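Side-chain contacts in D-mannose isomerase (Marinomonas mediterranea, PDB 5X32), which catalyses the reversible isomerisation of D-mannose to D-fructose, and less efficiently that of D-lyxose to D-xylulose: residues 13-18 with 347-352; 260-265 with 269-274; 320-325 with 335-340. One frame throughout, in Å; residues are numbered along the deposited sequence.

Contact 1. Residues 13-18 with 347-352; sequences EAHIEK and HMIDHT
H15 and I349 join helix 9-23, near the start of the chain, to the loop that leaves helix 331-347, in the outer helical layer of the (alpha/alpha)6 barrel of the N-acylglucosamine 2-epimerase family. Their side chains come from opposite directions and meet through few atoms: H15 CE1 lies 3.6 Å from I349 CD1, and the methyl approaches the imidazole obliquely. The ring reaches across because CG of H15 is anti to the backbone N (chi1 170°), which carries it off the helix toward the loop. Further along the same helix, the extended chain of K18 brings CE to 3.5 Å from the carbonyl O of H351, and the bend at its last torsion (chi4 86°) leaves NZ at 4.0 Å from that oxygen, so the lysine touches mainly through its methylene. The loop carries its own bracing. D350 makes an Asx turn, T352 N donating to D350 OD1 at 2.9 Å in a bond bent at the hydrogen (134°); the same oxygen also accepts from F353 N, and OD2 is salt-bridged to K371. The ring of H351 has I349 O 3.1 Å above one face, offset toward the rim, and is fixed by a hydrogen bond from NE2 to W345 O. Around this contact, H15 meets the rings of W341 and W356 about 10 Å from the side chain of H380, probably a catalytic proton donor/acceptor, while H15 and I16 lean on helix 379-390, I349 packs on W341 of helix 331-347, and M348 reaches L360 of strand 359-360.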
loop_
_atom_site.group_PDB
_atom_site.type_symbol
_atom_site.label_atom_id
_atom_site.label_comp_id
_atom_site.label_asym_id
_atom_site.label_seq_id
_atom_site.Cartn_x
_atom_site.Cartn_y
_atom_site.Cartn_z
ATOM N N GLU A 13 4.778 -6.694 17.298
ATOM C CA GLU A 13 4.485 -8.096 17.020
ATOM C C GLU A 13 3.126 -8.510 17.576
ATOM O O GLU A 13 2.398 -9.299 16.951
ATOM C CB GLU A 13 5.581 -8.979 17.594
ATOM C CG GLU A 13 6.744 -9.130 16.642
ATOM C CD GLU A 13 7.949 -9.772 17.294
ATOM O OE1 GLU A 13 7.837 -10.156 18.484
ATOM O OE2 GLU A 13 8.987 -9.926 16.603
ATOM N N ALA A 14 2.794 -7.974 18.754
ATOM C CA ALA A 14 1.522 -8.264 19.414
ATOM C C ALA A 14 0.351 -7.749 18.584
ATOM O O ALA A 14 -0.650 -8.461 18.364
ATOM C CB ALA A 14 1.502 -7.660 20.776
ATOM N N HIS A 15 0.489 -6.507 18.126
ATOM C CA HIS A 15 -0.527 -5.851 17.318
ATOM C C HIS A 15 -0.729 -6.540 15.979
ATOM O O HIS A 15 -1.871 -6.722 15.515
ATOM C CB HIS A 15 -0.165 -4.395 17.093
ATOM C CG HIS A 15 -1.038 -3.717 16.092
ATOM N ND1 HIS A 15 -2.318 -3.303 16.379
ATOM C CD2 HIS A 15 -0.831 -3.426 14.787
ATOM C CE1 HIS A 15 -2.857 -2.762 15.302
ATOM N NE2 HIS A 15 -1.977 -2.830 14.319
ATOM N N ILE A 16 0.385 -6.896 15.343
ATOM C CA ILE A 16 0.292 -7.643 14.104
ATOM C C ILE A 16 -0.428 -8.960 14.384
ATOM O O ILE A 16 -1.334 -9.339 13.651
ATOM C CB ILE A 16 1.660 -7.925 13.471
ATOM C CG1 ILE A 16 2.309 -6.619 13.011
ATOM C CG2 ILE A 16 1.481 -8.840 12.282
ATOM C CD1 ILE A 16 3.749 -6.784 12.541
ATOM N N GLU A 17 -0.073 -9.621 15.478
ATOM C CA GLU A 17 -0.658 -10.932 15.747
ATOM C C GLU A 17 -2.169 -10.810 15.964
ATOM O O GLU A 17 -2.943 -11.663 15.496
ATOM C CB GLU A 17 0.029 -11.605 16.947
ATOM C CG GLU A 17 -0.774 -12.721 17.574
ATOM C CD GLU A 17 -0.098 -13.335 18.797
ATOM O OE1 GLU A 17 -0.010 -12.661 19.856
ATOM O OE2 GLU A 17 0.376 -14.486 18.690
ATOM N N LYS A 18 -2.607 -9.709 16.573
ATOM C CA LYS A 18 -4.036 -9.588 16.851
ATOM C C LYS A 18 -4.781 -9.233 15.544
ATOM O O LYS A 18 -5.931 -9.695 15.300
ATOM C CB LYS A 18 -4.294 -8.567 17.975
ATOM C CG LYS A 18 -5.744 -8.577 18.510
ATOM C CD LYS A 18 -5.988 -7.554 19.646
ATOM C CE LYS A 18 -7.357 -7.759 20.350
ATOM N NZ LYS A 18 -7.351 -8.767 21.477
ATOM N N HIS A 347 -8.513 5.443 18.436
ATOM C CA HIS A 347 -9.651 5.618 17.522
ATOM C C HIS A 347 -9.755 4.685 16.287
ATOM O O HIS A 347 -10.853 4.492 15.752
ATOM C CB HIS A 347 -9.659 7.069 17.036
ATOM C CG HIS A 347 -9.751 8.061 18.150
ATOM N ND1 HIS A 347 -10.934 8.343 18.797
ATOM C CD2 HIS A 347 -8.800 8.810 18.756
ATOM C CE1 HIS A 347 -10.710 9.236 19.742
ATOM N NE2 HIS A 347 -9.422 9.531 19.740
ATOM N N MET A 348 -8.634 4.135 15.817
ATOM C CA MET A 348 -8.638 3.389 14.570
ATOM C C MET A 348 -8.670 1.900 14.809
ATOM O O MET A 348 -9.113 1.128 13.952
ATOM C CB MET A 348 -7.409 3.721 13.713
ATOM C CG MET A 348 -7.247 5.178 13.327
ATOM S SD MET A 348 -8.662 5.825 12.436
ATOM C CE MET A 348 -8.447 5.147 10.827
ATOM N N ILE A 349 -8.147 1.484 15.949
ATOM C CA ILE A 349 -7.921 0.070 16.175
ATOM C C ILE A 349 -9.009 -0.597 17.008
ATOM O O ILE A 349 -9.217 -0.237 18.158
ATOM C CB ILE A 349 -6.567 -0.110 16.834
ATOM C CG1 ILE A 349 -5.491 0.326 15.837
ATOM C CG2 ILE A 349 -6.363 -1.531 17.262
ATOM C CD1 ILE A 349 -4.109 0.413 16.405
ATOM N N ASP A 350 -9.689 -1.590 16.432
ATOM C CA ASP A 350 -10.754 -2.306 17.153
ATOM C C ASP A 350 -10.109 -3.258 18.155
ATOM O O ASP A 350 -9.536 -4.286 17.779
ATOM C CB ASP A 350 -11.663 -3.077 16.185
ATOM C CG ASP A 350 -12.868 -3.734 16.876
ATOM O OD1 ASP A 350 -12.806 -4.002 18.091
ATOM O OD2 ASP A 350 -13.892 -3.978 16.200
ATOM N N HIS A 351 -10.224 -2.898 19.431
ATOM C CA HIS A 351 -9.578 -3.619 20.524
ATOM C C HIS A 351 -10.344 -4.848 20.956
ATOM O O HIS A 351 -9.819 -5.665 21.707
ATOM C CB HIS A 351 -9.370 -2.690 21.721
ATOM C CG HIS A 351 -8.394 -1.596 21.449
ATOM N ND1 HIS A 351 -7.044 -1.830 21.299
ATOM C CD2 HIS A 351 -8.574 -0.270 21.242
ATOM C CE1 HIS A 351 -6.431 -0.689 21.039
ATOM N NE2 HIS A 351 -7.336 0.273 21.003
ATOM N N THR A 352 -11.590 -4.961 20.505
ATOM C CA THR A 352 -12.368 -6.173 20.748
ATOM C C THR A 352 -12.031 -7.266 19.739
ATOM O O THR A 352 -11.583 -8.345 20.121
ATOM C CB THR A 352 -13.890 -5.916 20.693
ATOM O OG1 THR A 352 -14.255 -5.015 21.739
ATOM C CG2 THR A 352 -14.649 -7.205 20.901
#

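Contact 2. Residues 260-265 with 269-274; sequences LMLDKR and NWYLPK
The backbones of 260-265 and 269-274 approach to 6.2 Å between the CA atoms of D263 and Y271 and to 6.4 Å between those of L260 and L272, close enough for CB atoms, and even D263 CA, to take part. Y271 carries much of the contact. Its CG is anti to the carbonyl carbon (chi1 -80°), which lays the ring against the end of helix 249-265. The CD2 edge of that ring faces D263, 3.4 Å from D263 CA and near the ring plane, with D263 CB equally close. The carboxylate of D263 stands almost upright to the phenol, the two planes 81° apart, and its CG too sits at the ring's edge. Farther out along the same side, Y271 CE2 meets L262 CB at 3.7 Å, an oblique approach, and the hydroxyl oxygen has L262 CD1 as a neighbour at 4.0 Å. Nearer the start of the segment 260-265, the two leucines touch through their branches: L260 CD2 lies 3.5 Å from L272 CD1. Although L260 starts out pointing away from the second segment, its CD2 branch turns back to make this contact. D263 OD1 accepts a weak hydrogen bond from E268 N in the connecting turn. The indole of W270 covers Y271 as well, with Y271 CD1 over the centre of one of its faces. L262 and Y271 also rest on helix 193-212, and L260 on helix 311-328. This is a tight helical hairpin, in which an inner helix (249-265) passes after a short turn into an outer one (271-286), as in the (alpha/alpha)6 barrel of this enzyme family.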
loop_
_atom_site.group_PDB
_atom_site.type_symbol
_atom_site.label_atom_id
_atom_site.label_comp_id
_atom_site.label_asym_id
_atom_site.label_seq_id
_atom_site.Cartn_x
_atom_site.Cartn_y
_atom_site.Cartn_z
ATOM N N LEU A 260 13.100 6.663 1.702
ATOM C CA LEU A 260 14.085 6.259 2.706
ATOM C C LEU A 260 14.452 4.783 2.512
ATOM O O LEU A 260 15.615 4.367 2.674
ATOM C CB LEU A 260 13.559 6.548 4.118
ATOM C CG LEU A 260 13.291 8.049 4.293
ATOM C CD1 LEU A 260 12.754 8.414 5.646
ATOM C CD2 LEU A 260 14.539 8.851 4.020
ATOM N N MET A 261 13.464 3.996 2.116
ATOM C CA MET A 261 13.700 2.598 1.814
ATOM C C MET A 261 14.677 2.443 0.617
ATOM O O MET A 261 15.556 1.585 0.624
ATOM C CB MET A 261 12.369 1.920 1.547
ATOM C CG MET A 261 11.525 1.681 2.788
ATOM S SD MET A 261 9.959 0.892 2.349
ATOM C CE MET A 261 10.513 -0.693 1.697
ATOM N N LEU A 262 14.533 3.295 -0.389
ATOM C CA LEU A 262 15.439 3.306 -1.523
ATOM C C LEU A 262 16.810 3.828 -1.101
ATOM O O LEU A 262 17.838 3.370 -1.576
ATOM C CB LEU A 262 14.873 4.185 -2.626
ATOM C CG LEU A 262 13.827 3.506 -3.493
ATOM C CD1 LEU A 262 13.319 4.498 -4.508
ATOM C CD2 LEU A 262 14.394 2.263 -4.164
ATOM N N ASP A 263 16.818 4.777 -0.176
ATOM C CA ASP A 263 18.055 5.378 0.283
ATOM C C ASP A 263 18.885 4.367 1.060
ATOM O O ASP A 263 20.094 4.560 1.223
ATOM C CB ASP A 263 17.787 6.621 1.132
ATOM C CG ASP A 263 19.011 7.498 1.268
ATOM O OD1 ASP A 263 19.991 7.258 0.529
ATOM O OD2 ASP A 263 18.978 8.452 2.071
ATOM N N LYS A 264 18.263 3.304 1.573
ATOM C CA LYS A 264 19.112 2.320 2.237
ATOM C C LYS A 264 19.573 1.269 1.241
ATOM O O LYS A 264 20.639 0.684 1.407
ATOM C CB LYS A 264 18.365 1.644 3.395
ATOM C CG LYS A 264 18.642 0.121 3.651
ATOM C CD LYS A 264 20.083 -0.348 3.943
ATOM C CE LYS A 264 20.081 -1.755 4.551
ATOM N NZ LYS A 264 19.401 -2.781 3.638
ATOM N N ARG A 265 18.852 1.098 0.146
ATOM C CA ARG A 265 19.263 0.096 -0.827
ATOM C C ARG A 265 20.275 0.646 -1.815
ATOM O O ARG A 265 21.330 0.054 -2.037
ATOM C CB ARG A 265 18.046 -0.459 -1.562
ATOM C CG ARG A 265 16.965 -0.862 -0.608
ATOM C CD ARG A 265 15.832 -1.634 -1.252
ATOM N NE ARG A 265 14.736 -1.795 -0.306
ATOM C CZ ARG A 265 14.785 -2.537 0.795
ATOM N NH1 ARG A 265 15.884 -3.209 1.106
ATOM N NH2 ARG A 265 13.727 -2.611 1.590
ATOM N N ASN A 269 21.585 11.506 -2.815
ATOM C CA ASN A 269 21.686 12.575 -1.832
ATOM C C ASN A 269 20.434 13.470 -1.712
ATOM O O ASN A 269 20.349 14.280 -0.788
ATOM C CB ASN A 269 22.948 13.436 -2.069
ATOM C CG ASN A 269 22.928 14.218 -3.380
ATOM O OD1 ASN A 269 21.873 14.438 -3.985
ATOM N ND2 ASN A 269 24.105 14.704 -3.789
ATOM N N TRP A 270 19.467 13.334 -2.618
ATOM C CA TRP A 270 18.216 14.094 -2.490
ATOM C C TRP A 270 17.103 13.318 -1.753
ATOM O O TRP A 270 16.085 13.902 -1.358
ATOM C CB TRP A 270 17.696 14.524 -3.868
ATOM C CG TRP A 270 17.273 13.379 -4.768
ATOM C CD1 TRP A 270 18.065 12.698 -5.635
ATOM C CD2 TRP A 270 15.956 12.809 -4.900
ATOM N NE1 TRP A 270 17.338 11.735 -6.291
ATOM C CE2 TRP A 270 16.040 11.784 -5.860
ATOM C CE3 TRP A 270 14.722 13.060 -4.294
ATOM C CZ2 TRP A 270 14.936 11.012 -6.234
ATOM C CZ3 TRP A 270 13.625 12.280 -4.664
ATOM C CH2 TRP A 270 13.743 11.276 -5.626
ATOM N N TYR A 271 17.303 12.014 -1.555
ATOM C CA TYR A 271 16.284 11.162 -0.934
ATOM C C TYR A 271 15.828 11.693 0.426
ATOM O O TYR A 271 14.641 11.982 0.627
ATOM C CB TYR A 271 16.806 9.742 -0.773
ATOM C CG TYR A 271 16.740 8.927 -2.034
ATOM C CD1 TYR A 271 16.096 9.412 -3.165
ATOM C CD2 TYR A 271 17.324 7.663 -2.102
ATOM C CE1 TYR A 271 16.033 8.655 -4.323
ATOM C CE2 TYR A 271 17.266 6.906 -3.249
ATOM C CZ TYR A 271 16.623 7.408 -4.360
ATOM O OH TYR A 271 16.564 6.669 -5.519
ATOM N N LEU A 272 16.775 11.831 1.352
ATOM C CA LEU A 272 16.440 12.234 2.712
ATOM C C LEU A 272 15.879 13.652 2.804
ATOM O O LEU A 272 14.893 13.852 3.495
ATOM C CB LEU A 272 17.652 12.086 3.628
ATOM C CG LEU A 272 17.366 12.413 5.086
ATOM C CD1 LEU A 272 16.275 11.483 5.598
ATOM C CD2 LEU A 272 18.622 12.227 5.907
ATOM N N PRO A 273 16.500 14.648 2.131
ATOM C CA PRO A 273 15.842 15.958 2.200
ATOM C C PRO A 273 14.429 15.971 1.598
ATOM O O PRO A 273 13.565 16.707 2.084
ATOM C CB PRO A 273 16.776 16.868 1.397
ATOM C CG PRO A 273 18.093 16.230 1.519
ATOM C CD PRO A 273 17.861 14.757 1.572
ATOM N N LYS A 274 14.195 15.201 0.540
ATOM C CA LYS A 274 12.867 15.194 -0.059
ATOM C C LYS A 274 11.857 14.492 0.870
ATOM O O LYS A 274 10.755 15.012 1.097
ATOM C CB LYS A 274 12.899 14.555 -1.444
ATOM C CG LYS A 274 11.584 14.685 -2.198
ATOM C CD LYS A 274 11.214 16.157 -2.466
ATOM C CE LYS A 274 10.090 16.289 -3.510
ATOM N NZ LYS A 274 9.508 17.660 -3.699
#

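Contact 3. Residues 320-325 with 335-340; sequences AAWLLY and KQYLTL
W322 turns an edge of its indole to the phenol face of Y337 in a tilted edge-to-face pair. The six-membered ring of the indole and the phenol have centroids 4.8 Å apart and planes inclined at 51°. The leading atom is W322 CE3, which stands 3.6 Å above the phenol plane over its centre and so lies at nearly equal distances from all six ring carbons; the closest is Y337 CD2 at 3.7 Å. W322 CZ3 follows over the CD2-CE2 side, and W322 CB is 4.0 Å from Y337 CD1 on the other side, giving the face contacts from both the indole and its stem. Both residues swing the ring away from their own backbone N, with chi1 -173° in W322 and 175° in Y337, and the two groups meet obliquely between helices 311-328 and 331-347. Beside them the helices come closest at A321, whose small side chain leaves room for a 5.5 Å separation between its CA and that of Y337; A321 CB lies 4.1 Å from Y337 CB. Y325, one turn on from W322, sets its CD2 over a face of the indole near the rim. The polar ends of the aromatic pair are used elsewhere: W322 NE1 bonds to T391 OG1 and Y337 OH to F6 O. The contact itself is therefore apolar, an aromatic C-H set over a pi face beside alanine packing, while the N-H and hydroxyl fasten residues near both ends of the chain to this helix pair.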
loop_
_atom_site.group_PDB
_atom_site.type_symbol
_atom_site.label_atom_id
_atom_site.label_comp_id
_atom_site.label_asym_id
_atom_site.label_seq_id
_atom_site.Cartn_x
_atom_site.Cartn_y
_atom_site.Cartn_z
ATOM N N ALA A 320 6.644 6.261 7.827
ATOM C CA ALA A 320 7.481 7.305 7.292
ATOM C C ALA A 320 8.172 8.008 8.456
ATOM O O ALA A 320 9.388 8.257 8.407
ATOM C CB ALA A 320 6.661 8.274 6.464
ATOM N N ALA A 321 7.402 8.298 9.507
ATOM C CA ALA A 321 7.941 8.990 10.675
ATOM C C ALA A 321 9.057 8.192 11.313
ATOM O O ALA A 321 10.072 8.758 11.720
ATOM C CB ALA A 321 6.855 9.266 11.696
ATOM N N TRP A 322 8.861 6.875 11.429
ATOM C CA TRP A 322 9.885 6.068 12.086
ATOM C C TRP A 322 11.164 6.069 11.290
ATOM O O TRP A 322 12.256 6.179 11.858
ATOM C CB TRP A 322 9.442 4.628 12.307
ATOM C CG TRP A 322 10.454 3.883 13.127
ATOM C CD1 TRP A 322 11.347 2.958 12.684
ATOM C CD2 TRP A 322 10.712 4.053 14.528
ATOM N NE1 TRP A 322 12.126 2.514 13.728
ATOM C CE2 TRP A 322 11.756 3.174 14.870
ATOM C CE3 TRP A 322 10.149 4.850 15.526
ATOM C CZ2 TRP A 322 12.249 3.071 16.166
ATOM C CZ3 TRP A 322 10.642 4.750 16.810
ATOM C CH2 TRP A 322 11.679 3.868 17.120
ATOM N N LEU A 323 11.028 5.926 9.978
ATOM C CA LEU A 323 12.202 5.923 9.121
ATOM C C LEU A 323 12.921 7.261 9.219
ATOM O O LEU A 323 14.133 7.305 9.346
ATOM C CB LEU A 323 11.816 5.611 7.667
ATOM C CG LEU A 323 11.281 4.177 7.538
ATOM C CD1 LEU A 323 10.826 3.843 6.127
ATOM C CD2 LEU A 323 12.336 3.209 8.014
ATOM N N LEU A 324 12.154 8.336 9.242
ATOM C CA LEU A 324 12.704 9.678 9.325
ATOM C C LEU A 324 13.468 9.869 10.623
ATOM O O LEU A 324 14.520 10.529 10.670
ATOM C CB LEU A 324 11.571 10.686 9.229
ATOM C CG LEU A 324 11.208 11.000 7.790
ATOM C CD1 LEU A 324 10.021 11.906 7.829
ATOM C CD2 LEU A 324 12.401 11.679 7.093
ATOM N N TYR A 325 12.950 9.254 11.678
ATOM C CA TYR A 325 13.577 9.406 12.969
ATOM C C TYR A 325 14.872 8.598 12.981
ATOM O O TYR A 325 15.876 9.051 13.542
ATOM C CB TYR A 325 12.632 8.989 14.095
ATOM C CG TYR A 325 13.344 8.863 15.414
ATOM C CD1 TYR A 325 13.934 9.969 16.021
ATOM C CD2 TYR A 325 13.478 7.628 16.027
ATOM C CE1 TYR A 325 14.616 9.848 17.219
ATOM C CE2 TYR A 325 14.153 7.499 17.214
ATOM C CZ TYR A 325 14.721 8.605 17.810
ATOM O OH TYR A 325 15.395 8.459 19.000
ATOM N N LYS A 335 8.529 11.901 18.215
ATOM C CA LYS A 335 7.331 12.423 18.862
ATOM C C LYS A 335 6.105 12.307 17.967
ATOM O O LYS A 335 4.994 12.039 18.451
ATOM C CB LYS A 335 7.529 13.860 19.294
ATOM C CG LYS A 335 8.110 13.951 20.687
ATOM C CD LYS A 335 8.229 15.382 21.186
ATOM C CE LYS A 335 9.500 15.974 20.671
ATOM N NZ LYS A 335 10.589 15.039 21.069
ATOM N N GLN A 336 6.299 12.515 16.668
ATOM C CA GLN A 336 5.177 12.468 15.737
ATOM C C GLN A 336 4.694 11.040 15.504
ATOM O O GLN A 336 3.505 10.793 15.310
ATOM C CB GLN A 336 5.556 13.135 14.425
ATOM C CG GLN A 336 5.477 14.633 14.510
ATOM C CD GLN A 336 6.144 15.316 13.347
ATOM O OE1 GLN A 336 7.118 14.805 12.789
ATOM N NE2 GLN A 336 5.595 16.451 12.936
ATOM N N TYR A 337 5.646 10.119 15.498
ATOM C CA TYR A 337 5.398 8.694 15.498
ATOM C C TYR A 337 4.478 8.326 16.676
ATOM O O TYR A 337 3.456 7.612 16.514
ATOM C CB TYR A 337 6.737 7.952 15.559
ATOM C CG TYR A 337 6.623 6.466 15.691
ATOM C CD1 TYR A 337 6.374 5.677 14.573
ATOM C CD2 TYR A 337 6.807 5.837 16.909
ATOM C CE1 TYR A 337 6.264 4.308 14.671
ATOM C CE2 TYR A 337 6.704 4.456 17.023
ATOM C CZ TYR A 337 6.432 3.698 15.895
ATOM O OH TYR A 337 6.328 2.326 15.977
ATOM N N LEU A 338 4.837 8.824 17.864
ATOM C CA LEU A 338 4.020 8.577 19.055
ATOM C C LEU A 338 2.637 9.212 18.928
ATOM O O LEU A 338 1.659 8.644 19.398
ATOM C CB LEU A 338 4.713 9.080 20.320
ATOM C CG LEU A 338 5.951 8.250 20.661
ATOM C CD1 LEU A 338 6.574 8.735 21.947
ATOM C CD2 LEU A 338 5.639 6.744 20.710
ATOM N N THR A 339 2.549 10.402 18.339
ATOM C CA THR A 339 1.230 11.022 18.177
ATOM C C THR A 339 0.340 10.200 17.243
ATOM O O THR A 339 -0.853 10.019 17.493
ATOM C CB THR A 339 1.329 12.474 17.662
ATOM O OG1 THR A 339 2.086 12.497 16.448
ATOM C CG2 THR A 339 2.013 13.339 18.700
ATOM N N LEU A 340 0.919 9.706 16.158
ATOM C CA LEU A 340 0.159 8.929 15.190
ATOM C C LEU A 340 -0.308 7.605 15.790
ATOM O O LEU A 340 -1.469 7.214 15.626
ATOM C CB LEU A 340 0.991 8.704 13.932
ATOM C CG LEU A 340 1.172 9.992 13.129
ATOM C CD1 LEU A 340 2.365 9.891 12.190
ATOM C CD2 LEU A 340 -0.111 10.281 12.351
#

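Contacts 2 and 3 follow one another along the chain, and contact 1 spans both. Each of contacts 2 and 3 pairs an inner with an outer helix of the barrel, and the two pairs are neighbours: their centres lie 16 Å apart and they touch where L260 and L272 pack on L324, and L260 and M261 on L323. Contact 1 is separate, its centre 19 Å from that of contact 3 and 30 Å from that of contact 2. Helix 331-347 links contacts 3 and 1, so local hairpins build the wall and a long-range contact ties the first helix to the loop after helix 331-347, next to the last helix, 379-390, and so helps close the ring.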